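Local coordinates for protein 6-phospho-alpha-glucosidase (Merdibacter massiliensis, PDB 6VC6) that probably hydrolyses 6-phosphorylated alpha-glucosides as a family 4 glycoside hydrolase, and binds NAD, manganese and alpha-D-glucose 6-phosphate, at residues A[93-107]-A[273-287]. Residues are numbered along the deposited sequence; the frame is centred on the assembly and turned at random.
Sequences RREDEHISLHLGRIG and KFSHLNPDYTRADEV. With G6P (6-O-phosphono-alpha-D-glucopyranose), chain F.
Glu97 and Thr282 meet where helix 89-102 runs past the start of helix 283-289, beside the sugar-phosphate site of this family 4 glycosidase. Thr282 is the N-cap, and Glu97 OE1 accepts two bonds there, from Thr282 OG1 (2.8 Å) and, on its syn lone pair, from Ala284 N (2.9 Å). The other oxygen, OE2, forms a salt bridge with Arg93 NE. With an alanine in place of Glu97, Thr282 OG1 and Ala284 N would probably lose their shared acceptor, and Arg93 its carboxylate mate. Arg93, fully extended with CG anti to the backbone N (chi1 179°), donates from NH2 to O2P of the G6P phosphate (2.8 Å) and from NH1 to O1P; Arg283 NE also donates to O2P, and Arg291 adds a further bond to the ligand. Alongside, Asp285 is gripped through both oxygens: Arg94 NE meets OD1, while His98 NE2 approaches OD2 almost straight (3.1 Å, 176°) and in its own ring plane. OD2 also takes Thr282 N on its anti lone pair. Packing stays close at buried Leu101, whose CB lies 3.8 Å from Pro279 CB, and at Phe274, whose CE1 rests 3.6 Å from Gly104 C in the Schellman motif ending the helix. Toward solvent the contact thins: exposed His102 CE1 meets Asp280 OD1 at the ring edge, 3.2 Å apart.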
ATOM      1  N   ARG A  93       5.540   3.614  13.652  1.00 35.69           N
ATOM      2  CA  ARG A  93       4.413   2.696  13.515  1.00 42.04           C
ATOM      3  C   ARG A  93       4.072   2.061  14.856  1.00 35.98           C
ATOM      4  O   ARG A  93       2.897   1.826  15.164  1.00 35.85           O
ATOM      5  CB  ARG A  93       4.725   1.620  12.475  1.00 35.23           C
ATOM      6  CG  ARG A  93       3.604   0.605  12.280  1.00 34.89           C
ATOM      7  CD  ARG A  93       4.006  -0.510  11.323  1.00 37.52           C
ATOM      8  NE  ARG A  93       2.905  -1.438  11.075  1.00 35.44           N
ATOM      9  CZ  ARG A  93       2.970  -2.470  10.240  1.00 39.18           C
ATOM     10  NH1 ARG A  93       4.086  -2.713   9.567  1.00 36.16           N
ATOM     11  NH2 ARG A  93       1.918  -3.261  10.076  1.00 35.07           N
ATOM     12  N   ARG A  94       5.093   1.780  15.668  1.00 38.81           N
ATOM     13  CA  ARG A  94       4.868   1.270  17.015  1.00 40.92           C
ATOM     14  C   ARG A  94       4.076   2.268  17.851  1.00 38.18           C
ATOM     15  O   ARG A  94       3.130   1.896  18.555  1.00 39.07           O
ATOM     16  CB  ARG A  94       6.211   0.953  17.673  1.00 44.73           C
ATOM     17  CG  ARG A  94       6.130   0.064  18.899  1.00 44.95           C
ATOM     18  CD  ARG A  94       7.522  -0.250  19.421  1.00 48.99           C
ATOM     19  NE  ARG A  94       7.503  -1.265  20.468  1.00 54.29           N
ATOM     20  CZ  ARG A  94       7.346  -1.001  21.761  1.00 57.82           C
ATOM     21  NH1 ARG A  94       7.193   0.251  22.169  1.00 56.77           N
ATOM     22  NH2 ARG A  94       7.341  -1.989  22.646  1.00 61.33           N
ATOM     23  N   GLU A  95       4.451   3.549  17.781  1.00 35.71           N
ATOM     24  CA  GLU A  95       3.732   4.576  18.529  1.00 38.08           C
ATOM     25  C   GLU A  95       2.304   4.732  18.022  1.00 41.76           C
ATOM     26  O   GLU A  95       1.383   4.969  18.812  1.00 42.40           O
ATOM     27  CB  GLU A  95       4.479   5.907  18.443  1.00 40.21           C
ATOM     28  CG  GLU A  95       5.877   5.881  19.040  1.00 39.35           C
ATOM     29  CD  GLU A  95       5.867   5.939  20.555  1.00 49.24           C
ATOM     30  OE1 GLU A  95       4.848   6.378  21.128  1.00 48.17           O
ATOM     31  OE2 GLU A  95       6.880   5.549  21.174  1.00 58.03           O
ATOM     32  N   ASP A  96       2.102   4.608  16.707  1.00 37.17           N
ATOM     33  CA  ASP A  96       0.753   4.663  16.154  1.00 41.30           C
ATOM     34  C   ASP A  96      -0.124   3.563  16.737  1.00 39.11           C
ATOM     35  O   ASP A  96      -1.279   3.805  17.106  1.00 37.11           O
ATOM     36  CB  ASP A  96       0.802   4.541  14.630  1.00 40.14           C
ATOM     37  CG  ASP A  96       1.496   5.716  13.967  1.00 50.78           C
ATOM     38  OD1 ASP A  96       1.589   6.792  14.594  1.00 51.65           O
ATOM     39  OD2 ASP A  96       1.950   5.558  12.815  1.00 49.88           O
ATOM     40  N   GLU A  97       0.411   2.346  16.834  1.00 38.99           N
ATOM     41  CA  GLU A  97      -0.390   1.215  17.284  1.00 39.49           C
ATOM     42  C   GLU A  97      -0.553   1.206  18.799  1.00 39.03           C
ATOM     43  O   GLU A  97      -1.652   0.949  19.302  1.00 34.65           O
ATOM     44  CB  GLU A  97       0.246  -0.091  16.802  1.00 38.51           C
ATOM     45  CG  GLU A  97       0.024  -0.389  15.324  1.00 35.51           C
ATOM     46  CD  GLU A  97       1.013  -1.414  14.801  1.00 42.92           C
ATOM     47  OE1 GLU A  97       1.884  -1.840  15.585  1.00 43.56           O
ATOM     48  OE2 GLU A  97       0.923  -1.799  13.615  1.00 41.02           O
ATOM     49  N   HIS A  98       0.521   1.492  19.540  1.00 38.20           N
ATOM     50  CA  HIS A  98       0.467   1.396  20.996  1.00 40.32           C
ATOM     51  C   HIS A  98      -0.473   2.440  21.586  1.00 38.90           C
ATOM     52  O   HIS A  98      -1.335   2.120  22.415  1.00 39.71           O
ATOM     53  CB  HIS A  98       1.870   1.550  21.586  1.00 40.05           C
ATOM     54  CG  HIS A  98       2.636   0.266  21.672  1.00 45.64           C
ATOM     55  ND1 HIS A  98       3.035  -0.285  22.871  1.00 51.77           N
ATOM     56  CD2 HIS A  98       3.073  -0.577  20.706  1.00 41.31           C
ATOM     57  CE1 HIS A  98       3.686  -1.412  22.640  1.00 49.03           C
ATOM     58  NE2 HIS A  98       3.722  -1.612  21.334  1.00 44.44           N
ATOM     59  N   ILE A  99      -0.327   3.695  21.162  1.00 38.31           N
ATOM     60  CA  ILE A  99      -1.077   4.784  21.781  1.00 38.73           C
ATOM     61  C   ILE A  99      -2.568   4.645  21.500  1.00 36.95           C
ATOM     62  O   ILE A  99      -3.403   4.902  22.375  1.00 37.34           O
ATOM     63  CB  ILE A  99      -0.522   6.140  21.307  1.00 40.48           C
ATOM     64  CG1 ILE A  99       0.920   6.311  21.795  1.00 38.25           C
ATOM     65  CG2 ILE A  99      -1.397   7.283  21.798  1.00 40.31           C
ATOM     66  CD1 ILE A  99       1.670   7.449  21.140  1.00 41.05           C
ATOM     67  N   SER A 100      -2.928   4.229  20.284  1.00 36.85           N
ATOM     68  CA  SER A 100      -4.338   4.016  19.965  1.00 33.94           C
ATOM     69  C   SER A 100      -4.935   2.916  20.834  1.00 35.77           C
ATOM     70  O   SER A 100      -6.016   3.081  21.413  1.00 32.65           O
ATOM     71  CB  SER A 100      -4.497   3.678  18.482  1.00 34.79           C
ATOM     72  OG  SER A 100      -4.019   4.728  17.659  1.00 37.31           O
ATOM     73  N   LEU A 101      -4.236   1.783  20.942  1.00 38.87           N
ATOM     74  CA  LEU A 101      -4.752   0.668  21.729  1.00 36.03           C
ATOM     75  C   LEU A 101      -4.776   0.999  23.215  1.00 39.67           C
ATOM     76  O   LEU A 101      -5.704   0.603  23.929  1.00 37.44           O
ATOM     77  CB  LEU A 101      -3.919  -0.586  21.468  1.00 38.26           C
ATOM     78  CG  LEU A 101      -4.079  -1.204  20.077  1.00 39.16           C
ATOM     79  CD1 LEU A 101      -2.942  -2.170  19.780  1.00 39.22           C
ATOM     80  CD2 LEU A 101      -5.426  -1.900  19.954  1.00 33.88           C
ATOM     81  N   HIS A 102      -3.765   1.726  23.700  1.00 37.60           N
ATOM     82  CA  HIS A 102      -3.751   2.133  25.100  1.00 42.26           C
ATOM     83  C   HIS A 102      -4.888   3.091  25.431  1.00 43.04           C
ATOM     84  O   HIS A 102      -5.251   3.223  26.605  1.00 40.12           O
ATOM     85  CB  HIS A 102      -2.409   2.780  25.452  1.00 40.56           C
ATOM     86  CG  HIS A 102      -1.279   1.805  25.580  1.00 58.48           C
ATOM     87  ND1 HIS A 102      -1.378   0.643  26.312  1.00 62.97           N
ATOM     88  CD2 HIS A 102      -0.023   1.826  25.074  1.00 62.28           C
ATOM     89  CE1 HIS A 102      -0.233  -0.014  26.248  1.00 64.44           C
ATOM     90  NE2 HIS A 102       0.605   0.682  25.503  1.00 62.30           N
ATOM     91  N   LEU A 103      -5.458   3.757  24.428  1.00 43.57           N
ATOM     92  CA  LEU A 103      -6.539   4.710  24.635  1.00 39.29           C
ATOM     93  C   LEU A 103      -7.897   4.164  24.211  1.00 34.08           C
ATOM     94  O   LEU A 103      -8.862   4.930  24.124  1.00 37.01           O
ATOM     95  CB  LEU A 103      -6.237   6.016  23.896  1.00 41.64           C
ATOM     96  CG  LEU A 103      -5.106   6.849  24.504  1.00 41.14           C
ATOM     97  CD1 LEU A 103      -4.751   8.023  23.604  1.00 37.56           C
ATOM     98  CD2 LEU A 103      -5.481   7.329  25.900  1.00 42.89           C
ATOM     99  N   GLY A 104      -7.995   2.866  23.938  1.00 34.80           N
ATOM    100  CA  GLY A 104      -9.280   2.233  23.720  1.00 34.81           C
ATOM    101  C   GLY A 104      -9.787   2.213  22.296  1.00 36.88           C
ATOM    102  O   GLY A 104     -11.001   2.089  22.094  1.00 35.04           O
ATOM    103  N   ARG A 105      -8.910   2.327  21.302  1.00 34.62           N
ATOM    104  CA  ARG A 105      -9.314   2.234  19.907  1.00 34.61           C
ATOM    105  C   ARG A 105      -8.326   1.349  19.160  1.00 36.96           C
ATOM    106  O   ARG A 105      -7.227   1.067  19.641  1.00 36.94           O
ATOM    107  CB  ARG A 105      -9.405   3.615  19.242  1.00 35.72           C
ATOM    108  CG  ARG A 105     -10.545   4.484  19.758  1.00 34.16           C
ATOM    109  CD  ARG A 105     -11.901   3.840  19.503  1.00 35.17           C
ATOM    110  NE  ARG A 105     -13.004   4.744  19.824  1.00 33.52           N
ATOM    111  CZ  ARG A 105     -13.575   4.830  21.022  1.00 42.91           C
ATOM    112  NH1 ARG A 105     -13.150   4.065  22.019  1.00 35.84           N
ATOM    113  NH2 ARG A 105     -14.572   5.681  21.223  1.00 39.10           N
ATOM    114  N   ILE A 106      -8.739   0.911  17.968  1.00 37.74           N
ATOM    115  CA  ILE A 106      -7.898   0.031  17.165  1.00 36.57           C
ATOM    116  C   ILE A 106      -6.613   0.751  16.790  1.00 34.97           C
ATOM    117  O   ILE A 106      -6.630   1.914  16.366  1.00 31.50           O
ATOM    118  CB  ILE A 106      -8.658  -0.442  15.915  1.00 40.77           C
ATOM    119  CG1 ILE A 106      -9.799  -1.385  16.302  1.00 43.26           C
ATOM    120  CG2 ILE A 106      -7.713  -1.124  14.934  1.00 34.92           C
ATOM    121  CD1 ILE A 106     -10.647  -1.827  15.129  1.00 44.16           C
ATOM    122  N   GLY A 107      -5.485   0.066  16.963  1.00 35.46           N
ATOM    123  CA  GLY A 107      -4.207   0.568  16.503  1.00 35.84           C
ATOM    124  C   GLY A 107      -3.716  -0.215  15.304  1.00 36.57           C
ATOM    125  O   GLY A 107      -3.431  -1.412  15.413  1.00 37.09           O
ATOM    126  N   LYS A 273     -12.331  -6.719  16.546  1.00 36.25           N
ATOM    127  CA  LYS A 273     -10.930  -6.533  16.178  1.00 42.43           C
ATOM    128  C   LYS A 273     -10.136  -5.905  17.317  1.00 41.85           C
ATOM    129  O   LYS A 273      -9.001  -6.314  17.586  1.00 41.47           O
ATOM    130  CB  LYS A 273     -10.827  -5.681  14.914  1.00 36.75           C
ATOM    131  CG  LYS A 273     -11.359  -6.361  13.660  1.00 36.90           C
ATOM    132  CD  LYS A 273     -10.419  -7.449  13.170  1.00 42.32           C
ATOM    133  CE  LYS A 273     -10.936  -8.082  11.885  1.00 40.49           C
ATOM    134  NZ  LYS A 273      -9.893  -8.898  11.204  1.00 40.10           N
ATOM    135  N   PHE A 274     -10.716  -4.917  18.001  1.00 35.85           N
ATOM    136  CA  PHE A 274     -10.017  -4.291  19.120  1.00 42.71           C
ATOM    137  C   PHE A 274      -9.831  -5.268  20.274  1.00 43.33           C
ATOM    138  O   PHE A 274      -8.788  -5.263  20.937  1.00 39.12           O
ATOM    139  CB  PHE A 274     -10.778  -3.050  19.590  1.00 36.63           C
ATOM    140  CG  PHE A 274     -10.296  -2.506  20.907  1.00 40.51           C
ATOM    141  CD1 PHE A 274      -9.179  -1.690  20.967  1.00 35.10           C
ATOM    142  CD2 PHE A 274     -10.961  -2.809  22.086  1.00 38.77           C
ATOM    143  CE1 PHE A 274      -8.731  -1.188  22.175  1.00 43.17           C
ATOM    144  CE2 PHE A 274     -10.518  -2.312  23.297  1.00 39.23           C
ATOM    145  CZ  PHE A 274      -9.402  -1.500  23.342  1.00 36.93           C
ATOM    146  N   SER A 275     -10.831  -6.117  20.526  1.00 38.43           N
ATOM    147  CA  SER A 275     -10.818  -7.036  21.658  1.00 49.53           C
ATOM    148  C   SER A 275      -9.699  -8.064  21.574  1.00 50.32           C
ATOM    149  O   SER A 275      -9.323  -8.635  22.603  1.00 51.54           O
ATOM    150  CB  SER A 275     -12.166  -7.750  21.766  1.00 45.37           C
ATOM    151  OG  SER A 275     -12.383  -8.595  20.651  1.00 60.56           O
ATOM    152  N   HIS A 276      -9.211  -8.354  20.367  1.00 46.16           N
ATOM    153  CA  HIS A 276      -8.228  -9.409  20.158  1.00 49.25           C
ATOM    154  C   HIS A 276      -6.853  -8.865  19.782  1.00 50.11           C
ATOM    155  O   HIS A 276      -6.019  -9.610  19.259  1.00 54.08           O
ATOM    156  CB  HIS A 276      -8.723 -10.385  19.090  1.00 50.13           C
ATOM    157  CG  HIS A 276      -9.961 -11.130  19.483  1.00 56.20           C
ATOM    158  ND1 HIS A 276     -11.204 -10.536  19.532  1.00 56.07           N
ATOM    159  CD2 HIS A 276     -10.146 -12.420  19.851  1.00 52.17           C
ATOM    160  CE1 HIS A 276     -12.101 -11.427  19.912  1.00 54.31           C
ATOM    161  NE2 HIS A 276     -11.485 -12.579  20.112  1.00 54.57           N
ATOM    162  N   LEU A 277      -6.598  -7.587  20.044  1.00 46.71           N
ATOM    163  CA  LEU A 277      -5.314  -6.965  19.752  1.00 44.15           C
ATOM    164  C   LEU A 277      -4.556  -6.728  21.050  1.00 46.28           C
ATOM    165  O   LEU A 277      -5.098  -6.142  21.993  1.00 47.82           O
ATOM    166  CB  LEU A 277      -5.500  -5.646  18.996  1.00 42.66           C
ATOM    167  CG  LEU A 277      -5.869  -5.764  17.516  1.00 46.04           C
ATOM    168  CD1 LEU A 277      -6.106  -4.390  16.906  1.00 42.13           C
ATOM    169  CD2 LEU A 277      -4.798  -6.521  16.746  1.00 40.01           C
ATOM    170  N   ASN A 278      -3.310  -7.187  21.095  1.00 43.60           N
ATOM    171  CA  ASN A 278      -2.467  -6.985  22.266  1.00 43.07           C
ATOM    172  C   ASN A 278      -1.959  -5.547  22.289  1.00 48.03           C
ATOM    173  O   ASN A 278      -1.239  -5.143  21.369  1.00 43.03           O
ATOM    174  CB  ASN A 278      -1.295  -7.959  22.253  1.00 47.08           C
ATOM    175  CG  ASN A 278      -0.588  -8.050  23.594  1.00 43.22           C
ATOM    176  OD1 ASN A 278      -0.626  -7.118  24.398  1.00 43.71           O
ATOM    177  ND2 ASN A 278       0.063  -9.181  23.839  1.00 44.82           N
ATOM    178  N   PRO A 279      -2.300  -4.751  23.306  1.00 40.69           N
ATOM    179  CA  PRO A 279      -1.865  -3.345  23.312  1.00 41.59           C
ATOM    180  C   PRO A 279      -0.381  -3.160  23.577  1.00 46.66           C
ATOM    181  O   PRO A 279       0.155  -2.092  23.259  1.00 46.02           O
ATOM    182  CB  PRO A 279      -2.708  -2.716  24.433  1.00 40.90           C
ATOM    183  CG  PRO A 279      -3.777  -3.732  24.759  1.00 42.64           C
ATOM    184  CD  PRO A 279      -3.180  -5.061  24.443  1.00 41.58           C
ATOM    185  N   ASP A 280       0.302  -4.155  24.145  1.00 42.13           N
ATOM    186  CA  ASP A 280       1.703  -4.010  24.522  1.00 48.39           C
ATOM    187  C   ASP A 280       2.665  -4.718  23.575  1.00 40.21           C
ATOM    188  O   ASP A 280       3.868  -4.442  23.624  1.00 42.61           O
ATOM    189  CB  ASP A 280       1.918  -4.519  25.952  1.00 44.27           C
ATOM    190  CG  ASP A 280       1.346  -3.577  26.995  1.00 46.77           C
ATOM    191  OD1 ASP A 280       1.711  -2.382  26.982  1.00 55.83           O
ATOM    192  OD2 ASP A 280       0.530  -4.027  27.827  1.00 47.13           O
ATOM    193  N   TYR A 281       2.175  -5.620  22.727  1.00 40.33           N
ATOM    194  CA  TYR A 281       2.981  -6.255  21.684  1.00 41.52           C
ATOM    195  C   TYR A 281       2.162  -6.208  20.398  1.00 43.00           C
ATOM    196  O   TYR A 281       1.251  -7.019  20.204  1.00 43.39           O
ATOM    197  CB  TYR A 281       3.362  -7.685  22.054  1.00 43.59           C
ATOM    198  CG  TYR A 281       4.377  -8.298  21.114  1.00 42.76           C
ATOM    199  CD1 TYR A 281       5.726  -7.984  21.217  1.00 41.49           C
ATOM    200  CD2 TYR A 281       3.985  -9.187  20.121  1.00 40.90           C
ATOM    201  CE1 TYR A 281       6.657  -8.541  20.360  1.00 42.88           C
ATOM    202  CE2 TYR A 281       4.908  -9.748  19.259  1.00 41.58           C
ATOM    203  CZ  TYR A 281       6.243  -9.422  19.382  1.00 43.86           C
ATOM    204  OH  TYR A 281       7.166  -9.976  18.526  1.00 46.17           O
ATOM    205  N   THR A 282       2.487  -5.262  19.522  1.00 43.81           N
ATOM    206  CA  THR A 282       1.669  -4.962  18.361  1.00 43.38           C
ATOM    207  C   THR A 282       2.301  -5.522  17.088  1.00 42.65           C
ATOM    208  O   THR A 282       3.357  -6.160  17.108  1.00 41.89           O
ATOM    209  CB  THR A 282       1.453  -3.453  18.245  1.00 39.23           C
ATOM    210  OG1 THR A 282       2.714  -2.804  18.033  1.00 38.05           O
ATOM    211  CG2 THR A 282       0.818  -2.910  19.515  1.00 40.14           C
ATOM    212  N   ARG A 283       1.631  -5.271  15.959  1.00 45.18           N
ATOM    213  CA  ARG A 283       2.101  -5.787  14.676  1.00 40.49           C
ATOM    214  C   ARG A 283       3.452  -5.192  14.301  1.00 40.00           C
ATOM    215  O   ARG A 283       4.290  -5.871  13.695  1.00 39.47           O
ATOM    216  CB  ARG A 283       1.061  -5.502  13.591  1.00 46.36           C
ATOM    217  CG  ARG A 283       1.491  -5.884  12.182  1.00 40.63           C
ATOM    218  CD  ARG A 283       1.835  -7.361  12.074  1.00 43.28           C
ATOM    219  NE  ARG A 283       2.353  -7.700  10.751  1.00 43.83           N
ATOM    220  CZ  ARG A 283       2.916  -8.863  10.443  1.00 47.05           C
ATOM    221  NH1 ARG A 283       3.038  -9.809  11.363  1.00 44.16           N
ATOM    222  NH2 ARG A 283       3.360  -9.080   9.211  1.00 35.82           N
ATOM    223  N   ALA A 284       3.683  -3.923  14.649  1.00 39.91           N
ATOM    224  CA  ALA A 284       4.987  -3.318  14.402  1.00 39.93           C
ATOM    225  C   ALA A 284       6.086  -4.068  15.143  1.00 43.54           C
ATOM    226  O   ALA A 284       7.202  -4.218  14.630  1.00 41.08           O
ATOM    227  CB  ALA A 284       4.975  -1.845  14.808  1.00 40.49           C
ATOM    228  N   ASP A 285       5.786  -4.553  16.351  1.00 41.18           N
ATOM    229  CA  ASP A 285       6.746  -5.380  17.073  1.00 43.37           C
ATOM    230  C   ASP A 285       6.918  -6.738  16.400  1.00 42.49           C
ATOM    231  O   ASP A 285       8.022  -7.295  16.388  1.00 40.01           O
ATOM    232  CB  ASP A 285       6.304  -5.552  18.526  1.00 39.85           C
ATOM    233  CG  ASP A 285       6.216  -4.233  19.267  1.00 45.23           C
ATOM    234  OD1 ASP A 285       7.224  -3.494  19.290  1.00 41.69           O
ATOM    235  OD2 ASP A 285       5.140  -3.935  19.828  1.00 42.00           O
ATOM    236  N   GLU A 286       5.836  -7.285  15.836  1.00 40.16           N
ATOM    237  CA  GLU A 286       5.938  -8.541  15.098  1.00 42.37           C
ATOM    238  C   GLU A 286       6.840  -8.388  13.881  1.00 42.49           C
ATOM    239  O   GLU A 286       7.640  -9.281  13.575  1.00 42.85           O
ATOM    240  CB  GLU A 286       4.553  -9.019  14.663  1.00 48.54           C
ATOM    241  CG  GLU A 286       3.540  -9.173  15.779  1.00 49.38           C
ATOM    242  CD  GLU A 286       2.149  -9.455  15.246  1.00 53.43           C
ATOM    243  OE1 GLU A 286       1.165  -9.049  15.900  1.00 52.74           O
ATOM    244  OE2 GLU A 286       2.040 -10.079  14.169  1.00 46.38           O
ATOM    245  N   VAL A 287       6.717  -7.266  13.171  1.00 43.50           N
ATOM    246  CA  VAL A 287       7.567  -7.019  12.013  1.00 43.30           C
ATOM    247  C   VAL A 287       9.010  -6.815  12.446  1.00 41.07           C
ATOM    248  O   VAL A 287       9.940  -7.337  11.817  1.00 40.24           O
ATOM    249  CB  VAL A 287       7.046  -5.816  11.208  1.00 40.86           C
ATOM    250  CG1 VAL A 287       8.023  -5.456  10.098  1.00 37.98           C
ATOM    251  CG2 VAL A 287       5.668  -6.115  10.640  1.00 41.73           C
TER
HETATM  252  C1  G6P F 502      -1.280  -5.387   3.350  1.00 41.07           C
HETATM  253  C2  G6P F 502      -1.419  -4.032   2.641  1.00 40.99           C
HETATM  254  C3  G6P F 502      -0.260  -3.079   2.872  1.00 37.01           C
HETATM  255  C4  G6P F 502       0.155  -3.155   4.323  1.00 44.51           C
HETATM  256  C5  G6P F 502       0.757  -4.529   4.548  1.00 39.51           C
HETATM  257  C6  G6P F 502       1.089  -4.702   6.024  1.00 40.70           C
HETATM  258  O1  G6P F 502      -1.372  -6.442   2.384  1.00 46.74           O
HETATM  259  O2  G6P F 502      -1.571  -4.250   1.232  1.00 42.25           O
HETATM  260  O3  G6P F 502      -0.635  -1.738   2.540  1.00 41.11           O
HETATM  261  O4  G6P F 502       1.131  -2.144   4.592  1.00 36.86           O
HETATM  262  O5  G6P F 502      -0.125  -5.599   4.188  1.00 43.75           O
HETATM  263  O6  G6P F 502       2.133  -5.661   6.150  1.00 48.85           O
HETATM  264  P   G6P F 502       2.914  -5.838   7.543  1.00 39.36           P
HETATM  265  O1P G6P F 502       3.967  -4.757   7.481  1.00 38.52           O
HETATM  266  O2P G6P F 502       1.858  -5.621   8.602  1.00 37.92           O
HETATM  267  O3P G6P F 502       3.439  -7.253   7.487  1.00 38.09           O